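Local atomic coordinates of 3-hydroxy-3-methylglutaryl-CoA lyase (Acinetobacter baumannii, PDB entry 6NDS), a protein that belongs to the HMGL-like family of TIM-barrel enzymes and binds a zinc ion and coenzyme A. Residues Gln19-Asp25 / Thr213-His217; Gly57-Ser61 / Arg98-Ala102; Asn147-Ala151 / Leu170-Tyr174; Ile282-Arg286 / Ser298-Gly304. All blocks are in the same frame, centred on the assembly; numbering follows the deposited sequence.

Interaction 1: residues Gln19-Asp25 / Thr213-His217; sequences QEVSPRD and TLHFH. With ZN (zinc ion), chain H.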
# COMPACT_ATOMS: atom_id res chain seq x y z
N GLN A 19 13.15 -4.53 11.28
CA GLN A 19 13.54 -3.81 12.49
C GLN A 19 12.35 -3.01 12.99
O GLN A 19 11.69 -2.32 12.21
CB GLN A 19 14.76 -2.91 12.20
CG GLN A 19 15.90 -3.71 11.52
CD GLN A 19 17.10 -2.89 11.09
OE1 GLN A 19 18.23 -3.39 11.08
NE2 GLN A 19 16.88 -1.64 10.68
N GLU A 20 12.05 -3.13 14.28
CA GLU A 20 10.78 -2.64 14.83
C GLU A 20 10.97 -1.27 15.46
O GLU A 20 11.89 -1.08 16.27
CB GLU A 20 10.23 -3.64 15.85
CG GLU A 20 8.94 -3.17 16.56
CD GLU A 20 7.77 -2.94 15.61
OE1 GLU A 20 7.60 -3.71 14.63
OE2 GLU A 20 7.01 -1.96 15.83
N VAL A 21 10.12 -0.30 15.08
CA VAL A 21 10.25 1.06 15.62
C VAL A 21 8.96 1.59 16.24
O VAL A 21 8.88 2.78 16.57
CB VAL A 21 10.75 2.04 14.54
CG1 VAL A 21 12.10 1.57 13.94
CG2 VAL A 21 9.70 2.25 13.43
N SER A 22 7.95 0.75 16.44
CA SER A 22 6.72 1.29 17.02
C SER A 22 6.89 1.92 18.40
O SER A 22 6.16 2.89 18.68
CB SER A 22 5.59 0.24 17.08
OG SER A 22 5.92 -0.81 17.94
N PRO A 23 7.78 1.47 19.30
CA PRO A 23 7.87 2.12 20.61
C PRO A 23 8.40 3.53 20.53
O PRO A 23 8.24 4.27 21.50
CB PRO A 23 8.81 1.22 21.41
CG PRO A 23 8.72 -0.14 20.71
CD PRO A 23 8.62 0.25 19.25
N ARG A 24 9.05 3.90 19.43
CA ARG A 24 9.62 5.23 19.27
C ARG A 24 8.83 6.01 18.22
O ARG A 24 8.08 6.92 18.56
CB ARG A 24 11.11 5.12 18.91
CG ARG A 24 11.93 6.41 19.04
CD ARG A 24 11.68 7.40 17.90
NE ARG A 24 12.10 6.87 16.59
CZ ARG A 24 11.88 7.49 15.44
NH1 ARG A 24 11.25 8.66 15.42
NH2 ARG A 24 12.30 6.95 14.30
N ASP A 25 8.97 5.64 16.94
CA ASP A 25 8.26 6.37 15.89
C ASP A 25 6.75 6.24 16.07
O ASP A 25 6.01 7.20 15.86
CB ASP A 25 8.68 5.83 14.52
CG ASP A 25 8.68 6.89 13.44
OD1 ASP A 25 7.94 7.90 13.56
OD2 ASP A 25 9.42 6.71 12.46
N THR A 213 20.09 0.70 6.43
CA THR A 213 18.67 0.58 6.75
C THR A 213 17.85 1.55 5.91
O THR A 213 18.25 2.71 5.72
CB THR A 213 18.39 0.87 8.24
OG1 THR A 213 19.08 -0.08 9.07
CG2 THR A 213 16.88 0.79 8.56
N LEU A 214 16.71 1.09 5.40
CA LEU A 214 15.72 1.95 4.77
C LEU A 214 14.53 2.10 5.71
O LEU A 214 14.03 1.10 6.24
CB LEU A 214 15.24 1.39 3.43
CG LEU A 214 16.07 1.66 2.17
CD1 LEU A 214 16.32 3.15 1.98
CD2 LEU A 214 17.36 0.88 2.19
N HIS A 215 14.07 3.33 5.89
CA HIS A 215 13.00 3.67 6.83
C HIS A 215 11.91 4.42 6.05
O HIS A 215 11.99 5.64 5.87
CB HIS A 215 13.61 4.50 7.95
CG HIS A 215 12.65 5.02 8.97
ND1 HIS A 215 12.66 4.58 10.28
CD2 HIS A 215 11.71 6.00 8.91
CE1 HIS A 215 11.75 5.24 10.97
NE2 HIS A 215 11.15 6.10 10.17
N PHE A 216 10.90 3.70 5.56
CA PHE A 216 9.85 4.30 4.73
C PHE A 216 8.58 4.58 5.53
O PHE A 216 8.14 3.76 6.35
CB PHE A 216 9.51 3.39 3.54
CG PHE A 216 10.61 3.23 2.54
CD1 PHE A 216 11.01 4.30 1.76
CD2 PHE A 216 11.20 1.99 2.33
CE1 PHE A 216 12.03 4.15 0.80
CE2 PHE A 216 12.20 1.83 1.37
CZ PHE A 216 12.62 2.91 0.61
N HIS A 217 7.99 5.74 5.30
CA HIS A 217 6.62 5.98 5.75
C HIS A 217 5.67 5.78 4.56
O HIS A 217 6.08 5.83 3.40
CB HIS A 217 6.50 7.38 6.37
CG HIS A 217 7.16 7.51 7.72
ND1 HIS A 217 6.43 7.52 8.90
CD2 HIS A 217 8.46 7.63 8.08
CE1 HIS A 217 7.26 7.64 9.92
NE2 HIS A 217 8.50 7.69 9.46
ZN ZN H . 10.14 7.89 10.90
O HOH W 1 9.09 9.61 11.82
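Asp-25 brings its OD2 to the edge of the His-215 ring, the carboxylate and imidazole planes only 18° apart; both groups bind one zinc ion. Asp-25 OD2 is 2.1 Å from the zinc and His-215 NE2 is 2.2 Å from it; His-217 NE2 coordinates it as well. A water and two atoms from elsewhere in the structure bring the ligands to six. The 2.9 Å between Asp-25 OD2 and His-215 NE2 is therefore a spacing of ligands on a shared metal and not a hydrogen bond. His-217 is turned much more steeply, its ring 66° from the carboxylate. The second carboxylate oxygen, Asp-25 OD1, accepts from the metal-bound water at 2.7 Å, so this one side chain holds the zinc and orients a ligand of it. With CG anti to the backbone N (chi1 176°), His-215 extends its ring across to Asp-25. The far nitrogens are tied down too: His-215 ND1 bonds Asp-239 and His-217 ND1 bonds the carbonyl of Ser-255. Asp-25 OD2, besides binding the zinc, accepts from Asn-257.

Arg-24, bent at chi2 and chi3 and salt-bridged to Glu-55, brings NH2 to 3.4 Å from Asp-25 OD2, an attraction of charges with no N-H aimed at the oxygen. Away from the metal, Gln-19 NE2 donates to Thr-213 OG1 at 3.1 Å, nearly in its own amide plane, while Gln-19 OE1 accepts from Arg-237. Strand 237-240 runs between strands 17-20 and 212-216 in the barrel sheet, so the contact reaches over it, and strand 182-186 flanks 212-216 on the other side.

Interaction 2: residues Gly57-Ser61 / Arg98-Ala102; sequences GSFVS and RAVEA. With COA (coenzyme A), chain B.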
# COMPACT_ATOMS: atom_id res chain seq x y z
N GLY A 57 12.98 3.72 22.30
CA GLY A 57 12.60 5.05 22.72
C GLY A 57 13.58 6.08 22.20
O GLY A 57 14.45 5.80 21.37
N SER A 58 13.42 7.30 22.72
CA SER A 58 14.23 8.45 22.34
C SER A 58 14.74 9.14 23.58
O SER A 58 14.13 9.08 24.65
CB SER A 58 13.43 9.49 21.54
OG SER A 58 12.99 8.96 20.32
N PHE A 59 15.85 9.85 23.43
CA PHE A 59 16.40 10.68 24.49
C PHE A 59 16.44 12.11 23.98
O PHE A 59 17.50 12.65 23.65
CB PHE A 59 17.76 10.14 24.94
CG PHE A 59 17.65 8.77 25.55
CD1 PHE A 59 17.39 8.63 26.90
CD2 PHE A 59 17.72 7.64 24.76
CE1 PHE A 59 17.23 7.37 27.46
CE2 PHE A 59 17.56 6.37 25.31
CZ PHE A 59 17.32 6.25 26.68
N VAL A 60 15.25 12.72 23.92
CA VAL A 60 15.05 14.04 23.33
C VAL A 60 14.35 14.93 24.35
O VAL A 60 13.92 14.47 25.41
CB VAL A 60 14.22 13.96 22.02
CG1 VAL A 60 14.94 13.10 20.98
CG2 VAL A 60 12.82 13.40 22.30
N SER A 61 14.26 16.21 24.02
CA SER A 61 13.64 17.17 24.91
C SER A 61 12.22 16.73 25.25
O SER A 61 11.45 16.38 24.35
CB SER A 61 13.60 18.55 24.26
OG SER A 61 12.78 19.43 25.02
N ARG A 98 22.51 10.47 28.19
CA ARG A 98 21.35 9.83 28.82
C ARG A 98 21.20 8.39 28.34
O ARG A 98 20.94 7.49 29.14
CB ARG A 98 20.07 10.61 28.51
CG ARG A 98 19.91 11.99 29.17
CD ARG A 98 18.67 12.72 28.61
NE ARG A 98 17.44 11.95 28.79
CZ ARG A 98 16.34 12.08 28.05
NH1 ARG A 98 16.30 12.94 27.04
NH2 ARG A 98 15.27 11.33 28.31
N ALA A 99 21.34 8.17 27.03
CA ALA A 99 21.15 6.84 26.47
C ALA A 99 22.19 5.86 27.00
O ALA A 99 21.87 4.70 27.28
CB ALA A 99 21.19 6.91 24.94
N VAL A 100 23.45 6.31 27.12
CA VAL A 100 24.49 5.43 27.66
C VAL A 100 24.20 5.11 29.12
O VAL A 100 24.37 3.96 29.56
CB VAL A 100 25.87 6.07 27.47
CG1 VAL A 100 26.92 5.32 28.28
CG2 VAL A 100 26.24 6.10 25.99
N GLU A 101 23.76 6.10 29.90
CA GLU A 101 23.37 5.84 31.28
C GLU A 101 22.24 4.82 31.37
O GLU A 101 22.17 4.04 32.32
CB GLU A 101 22.96 7.14 31.98
N ALA A 102 21.34 4.82 30.39
CA ALA A 102 20.24 3.85 30.35
C ALA A 102 20.63 2.55 29.66
O ALA A 102 19.78 1.67 29.50
CB ALA A 102 19.03 4.47 29.65
N1A COA B . 17.12 15.36 26.16
C2A COA B . 16.55 16.04 27.16
N3A COA B . 16.69 17.32 27.50
C4A COA B . 17.53 17.94 26.65
C5A COA B . 18.17 17.38 25.57
C6A COA B . 17.95 16.02 25.31
N6A COA B . 18.52 15.35 24.31
N7A COA B . 18.96 18.34 24.93
C8A COA B . 18.77 19.44 25.62
N9A COA B . 17.91 19.26 26.68
C1B COA B . 17.49 20.25 27.67
C2B COA B . 18.65 20.90 28.43
O2B COA B . 19.19 20.12 29.48
C3B COA B . 17.96 22.19 28.89
O3B COA B . 17.01 21.91 29.91
P3B COA B . 16.65 23.26 30.73
O7A COA B . 15.57 24.00 29.96
O8A COA B . 17.94 24.05 30.81
O9A COA B . 16.17 22.81 32.10
C4B COA B . 17.30 22.57 27.58
O4B COA B . 16.81 21.31 27.04
C5B COA B . 18.30 23.14 26.60
O5B COA B . 17.62 23.52 25.40
P1A COA B . 18.52 23.68 24.09
O1A COA B . 19.81 22.96 24.26
O2A COA B . 18.52 25.11 23.65
O3A COA B . 17.62 22.81 23.09
P2A COA B . 16.20 23.10 22.41
O4A COA B . 16.39 24.09 21.31
O5A COA B . 15.17 23.37 23.46
O6A COA B . 15.90 21.65 21.80
CBP COA B . 16.57 19.54 20.90
CCP COA B . 16.87 21.03 20.91
CDP COA B . 17.42 18.84 19.84
CEP COA B . 16.90 18.95 22.28
CAP COA B . 15.08 19.37 20.59
OAP COA B . 14.76 20.11 19.42
C9P COA B . 14.67 17.92 20.38
O9P COA B . 14.62 17.14 21.32
N8P COA B . 14.36 17.57 19.14
C7P COA B . 14.06 16.20 18.75
C6P COA B . 12.61 16.03 18.38
C5P COA B . 12.33 14.65 17.82
O5P COA B . 12.70 13.64 18.42
N4P COA B . 11.65 14.60 16.67
C3P COA B . 11.14 13.37 16.08
C2P COA B . 12.23 12.38 15.78
S1P COA B . 13.55 13.10 14.78
O HOH W 2 13.32 11.41 25.67
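The adenine end of the coenzyme A pocket forms where the loop following strand 53-58 meets helix 93-101, Phe-59 packing against Arg-98 and Ala-99. The Phe-59 ring lies flat on the helix: Ala-99 CA sits 3.8 Å from the ring centroid, a CH-pi contact 9° off the normal, and Ala-99 CB comes to 3.6 Å from Phe-59 CD2. Ala-102 CB adds a further apolar contact near the ring tip, at Phe-59 CZ. Arg-98 crosses beside the ring, its guanidinium turned 75° to it, with Phe-59 CD1 over the rim of one guanidinium face. A bend at chi3 (58°) brings the Arg-98 end over the loop backbone. There Arg-98 NH1 donates to Val-60 O at 3.3 Å, coming from above the carbonyl plane, and weakly to adenine N1A of coenzyme A at 2.7 Å. Adenine N6A in turn donates to Phe-59 O at 3.0 Å, so the base is read by a backbone carbonyl and a side chain together. Farther along the ligand, Ser-61 N donates to the pantetheine carbonyl O9P at 2.9 Å. A water accepts from Val-60 N and from Arg-98 NH2, and donates to Ser-58 O, bridging the loop backbone to the NH2 end of the guanidinium. Phe-59 also meets the ring of Phe-75 and packs on Ile-90, while its backbone bonds Leu-89; the contact thus sits at the end of strand 53-58, between strand 85-90 and helices 71-77 and 93-101.

Interaction 3: residues Asn147-Ala151 / Leu170-Tyr174; sequences NGTVA and LVEHY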
# COMPACT_ATOMS: atom_id res chain seq x y z
N ASN A 147 24.45 4.39 14.89
CA ASN A 147 23.79 4.40 13.59
C ASN A 147 23.60 5.86 13.19
O ASN A 147 23.30 6.69 14.05
CB ASN A 147 22.43 3.70 13.68
CG ASN A 147 21.79 3.48 12.31
OD1 ASN A 147 22.11 2.51 11.62
ND2 ASN A 147 20.88 4.38 11.91
N GLY A 148 23.81 6.17 11.91
CA GLY A 148 23.59 7.52 11.44
C GLY A 148 22.39 7.60 10.51
O GLY A 148 22.39 6.95 9.46
N THR A 149 21.38 8.37 10.88
CA THR A 149 20.18 8.53 10.06
C THR A 149 20.21 9.84 9.29
O THR A 149 20.55 10.89 9.84
CB THR A 149 18.91 8.48 10.92
OG1 THR A 149 18.76 7.17 11.49
CG2 THR A 149 17.66 8.80 10.09
N VAL A 150 19.83 9.76 8.02
CA VAL A 150 19.57 10.95 7.22
C VAL A 150 18.07 10.98 6.97
O VAL A 150 17.55 10.17 6.19
CB VAL A 150 20.34 10.93 5.89
CG1 VAL A 150 20.14 12.26 5.16
CG2 VAL A 150 21.82 10.66 6.14
N ALA A 151 17.37 11.89 7.66
CA ALA A 151 15.94 12.10 7.44
C ALA A 151 15.72 12.96 6.19
O ALA A 151 16.65 13.56 5.64
CB ALA A 151 15.29 12.74 8.67
N LEU A 170 26.11 13.85 3.28
CA LEU A 170 25.83 13.59 4.69
C LEU A 170 26.20 12.16 5.07
O LEU A 170 26.76 11.93 6.14
CB LEU A 170 24.36 13.88 4.98
CG LEU A 170 23.95 15.33 4.76
CD1 LEU A 170 22.43 15.46 4.75
CD2 LEU A 170 24.56 16.25 5.81
N VAL A 171 25.88 11.19 4.21
CA VAL A 171 26.32 9.82 4.46
C VAL A 171 27.84 9.76 4.59
O VAL A 171 28.38 9.13 5.51
CB VAL A 171 25.81 8.89 3.34
CG1 VAL A 171 26.47 7.52 3.49
CG2 VAL A 171 24.29 8.76 3.38
N GLU A 172 28.55 10.42 3.67
CA GLU A 172 30.01 10.41 3.73
C GLU A 172 30.52 11.04 5.03
O GLU A 172 31.54 10.60 5.58
CB GLU A 172 30.59 11.13 2.52
CG GLU A 172 30.42 10.37 1.21
CD GLU A 172 30.96 11.13 0.02
OE1 GLU A 172 31.54 10.48 -0.88
OE2 GLU A 172 30.82 12.38 -0.02
N HIS A 173 29.83 12.07 5.53
CA HIS A 173 30.25 12.69 6.78
C HIS A 173 30.09 11.72 7.95
O HIS A 173 30.95 11.65 8.83
CB HIS A 173 29.45 13.97 7.02
CG HIS A 173 30.07 14.91 8.01
ND1 HIS A 173 31.06 14.52 8.89
CD2 HIS A 173 29.85 16.23 8.24
CE1 HIS A 173 31.41 15.56 9.64
NE2 HIS A 173 30.69 16.61 9.26
N TYR A 174 28.99 10.97 7.97
CA TYR A 174 28.85 9.91 8.97
C TYR A 174 30.01 8.92 8.89
O TYR A 174 30.59 8.55 9.91
CB TYR A 174 27.52 9.19 8.77
CG TYR A 174 26.32 9.80 9.47
CD1 TYR A 174 26.35 10.12 10.82
CD2 TYR A 174 25.14 10.02 8.77
CE1 TYR A 174 25.23 10.66 11.45
CE2 TYR A 174 24.03 10.55 9.38
CZ TYR A 174 24.07 10.87 10.72
OH TYR A 174 22.94 11.39 11.33
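Strand 147-151 and helix 170-174 run nearly antiparallel, their N-to-C directions 166° apart and their axes approaching to 9.1 Å. This is the strand-to-helix packing of a beta-alpha-beta crossover in the TIM barrel, in which helix 164-176 leads from strand 145-151 to its parallel neighbour 182-186. Residues on one side of the strand, Gly-148 and Val-150, meet the helix. Gly-148, lacking a side chain, lets the Tyr-174 ring lie directly on its backbone: its CA stands 3.5 Å from the ring centroid, nearly over the ring centre, a CH-pi contact. Val-150 then packs against the edge of that ring, CG2 lying in its plane at 3.9 Å from Tyr-174 CE2. The two methyls of Val-150 divide the helix between them. CG1, anti to the backbone N (chi1 -174°), reaches Leu-170 CD1 at 4.0 Å, whereas CG2 also touches Val-171 CG2. Thr-149 points its side chain the other way, toward the barrel interior, where OG1 is bonded to Asn-108. On the helix side, Tyr-174 also meets the ring of Phe-130 and packs on Leu-111 and Ile-182, and Val-171 packs on Ile-182 and Leu-184, so the helix packs on strands 106-112 and 182-186 as well as on 145-151. The polar end of the tyrosine is satisfied inside this apolar layer: Tyr-174 OH donates to Thr-149 O at 2.9 Å, approaching from 39° out of the carbonyl plane.

Interaction 4: residues Ile282-Arg286 / Ser298-Gly304; sequences IQLSR and SQLAKAG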
# COMPACT_ATOMS: atom_id res chain seq x y z
N ILE A 282 0.56 -10.57 14.24
CA ILE A 282 -0.80 -10.12 13.96
C ILE A 282 -1.63 -10.11 15.24
O ILE A 282 -2.39 -9.16 15.50
CB ILE A 282 -1.45 -11.01 12.88
CG1 ILE A 282 -0.79 -10.77 11.52
CG2 ILE A 282 -2.97 -10.77 12.82
CD1 ILE A 282 -1.15 -11.83 10.47
N GLN A 283 -1.49 -11.15 16.07
CA GLN A 283 -2.25 -11.20 17.31
C GLN A 283 -1.87 -10.03 18.21
O GLN A 283 -2.74 -9.39 18.82
CB GLN A 283 -2.02 -12.53 18.03
CG GLN A 283 -2.86 -12.68 19.29
CD GLN A 283 -2.47 -13.90 20.11
OE1 GLN A 283 -1.32 -14.33 20.10
NE2 GLN A 283 -3.44 -14.47 20.82
N LEU A 284 -0.58 -9.71 18.28
CA LEU A 284 -0.14 -8.57 19.09
C LEU A 284 -0.69 -7.26 18.52
O LEU A 284 -1.17 -6.40 19.28
CB LEU A 284 1.39 -8.52 19.16
CG LEU A 284 1.93 -7.34 19.98
CD1 LEU A 284 1.53 -7.39 21.44
CD2 LEU A 284 3.46 -7.24 19.83
N SER A 285 -0.63 -7.09 17.21
CA SER A 285 -1.15 -5.86 16.60
C SER A 285 -2.63 -5.67 16.91
O SER A 285 -3.09 -4.55 17.12
CB SER A 285 -0.92 -5.89 15.09
OG SER A 285 -1.42 -4.69 14.52
N ARG A 286 -3.38 -6.77 16.96
CA ARG A 286 -4.81 -6.65 17.23
C ARG A 286 -5.11 -6.21 18.66
O ARG A 286 -6.26 -5.88 18.95
CB ARG A 286 -5.51 -7.98 16.90
CG ARG A 286 -5.57 -8.22 15.38
CD ARG A 286 -6.04 -9.64 15.01
NE ARG A 286 -6.45 -9.70 13.61
CZ ARG A 286 -6.70 -10.83 12.95
NH1 ARG A 286 -6.56 -12.00 13.56
NH2 ARG A 286 -7.08 -10.78 11.68
N SER A 298 -3.39 -1.00 9.74
CA SER A 298 -2.84 -2.32 9.44
C SER A 298 -3.84 -3.08 8.58
O SER A 298 -4.96 -3.35 9.03
CB SER A 298 -2.57 -3.11 10.72
OG SER A 298 -2.28 -4.47 10.40
N GLN A 299 -3.42 -3.48 7.37
CA GLN A 299 -4.33 -4.27 6.54
C GLN A 299 -4.45 -5.69 7.07
O GLN A 299 -5.55 -6.26 7.07
CB GLN A 299 -3.86 -4.27 5.09
CG GLN A 299 -3.89 -2.90 4.42
CD GLN A 299 -5.30 -2.34 4.29
OE1 GLN A 299 -6.00 -2.61 3.31
NE2 GLN A 299 -5.72 -1.57 5.27
N LEU A 300 -3.34 -6.27 7.55
CA LEU A 300 -3.39 -7.65 8.03
C LEU A 300 -4.16 -7.77 9.33
O LEU A 300 -4.83 -8.78 9.56
CB LEU A 300 -1.97 -8.21 8.19
CG LEU A 300 -1.37 -8.95 6.98
CD1 LEU A 300 -2.01 -10.31 6.78
CD2 LEU A 300 -1.52 -8.14 5.67
N ALA A 301 -4.11 -6.76 10.21
CA ALA A 301 -4.90 -6.86 11.43
C ALA A 301 -6.39 -6.85 11.11
O ALA A 301 -7.18 -7.51 11.79
CB ALA A 301 -4.54 -5.73 12.40
N LYS A 302 -6.78 -6.11 10.07
CA LYS A 302 -8.18 -6.04 9.67
C LYS A 302 -8.63 -7.32 8.99
O LYS A 302 -9.71 -7.84 9.28
CB LYS A 302 -8.41 -4.86 8.73
CG LYS A 302 -8.24 -3.47 9.31
CD LYS A 302 -8.03 -2.46 8.18
CE LYS A 302 -8.36 -1.04 8.60
NZ LYS A 302 -7.58 -0.58 9.78
N ALA A 303 -7.84 -7.82 8.04
CA ALA A 303 -8.31 -8.87 7.14
C ALA A 303 -7.86 -10.26 7.54
O ALA A 303 -8.50 -11.24 7.14
CB ALA A 303 -7.83 -8.58 5.71
N GLY A 304 -6.78 -10.37 8.31
CA GLY A 304 -6.14 -11.65 8.53
C GLY A 304 -5.35 -12.07 7.30
O GLY A 304 -5.47 -11.51 6.21
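The carbonyl oxygen of Ala-301 is gripped side-on by two nitrogens of Arg-286. Arg-286 NE donates to Ala-301 O at 2.9 Å, in the carbonyl plane and on a lone pair; Arg-286 NH2 reaches the same Ala-301 O at 3.3 Å, but from 54° above that plane. Both bonds lie almost within the guanidinium plane, which fixes the rotation of the group. The arginine chain runs extended from CG to NE, and its CG touches Ala-301 CB at 4.0 Å. Ile-282 CG2, four residues earlier, rests over one guanidinium face, toward its rim. Beyond the grip, Gly-304 leaves the helical backbone with positive phi. At the other end of the short helix Ser-298 is the N-cap: with OG anti to its own N (chi1 169°), it accepts from Ala-301 N at 2.9 Å. Ala-301 is thus held at both its backbone N and its O, while its CB lies 3.9 Å from Ser-285 OG. The apolar part is slight, Ile-282 CD1 meeting Leu-300 CD1 at 4.1 Å. Both serine hydroxyls, of Ser-285 and Ser-298, are hydrogen-bonded to Glu-261, which therefore ties the two segments together. Helix 278-285 and helix 299-303 accordingly pack against helix 260-270, and the short helix also meets the second subunit, where Gly-304 O accepts from Arg-220 of that subunit.

Overall arrangement
Interactions 1, 2 and 3 all reach the one parallel barrel sheet. Interaction 1 lies near the chain centre and is polar, metal-centred chemistry; interaction 2, with its centre about 17 Å away, joins a strand-end loop to a helix and mixes ring packing with ligand bonds. The two touch directly through Arg-24 CG and Ser-58 OG, 3.0 Å apart, linking the zinc site to the coenzyme A pocket. Interaction 3 is largely apolar, the outer layer of helix on strand. Interaction 4 stands apart from the sheet, about 34 Å from interaction 3 between centres and on the opposite side of the chain's centre; it joins helices near the second subunit, chiefly through an exposed arginine and backbone carbonyl.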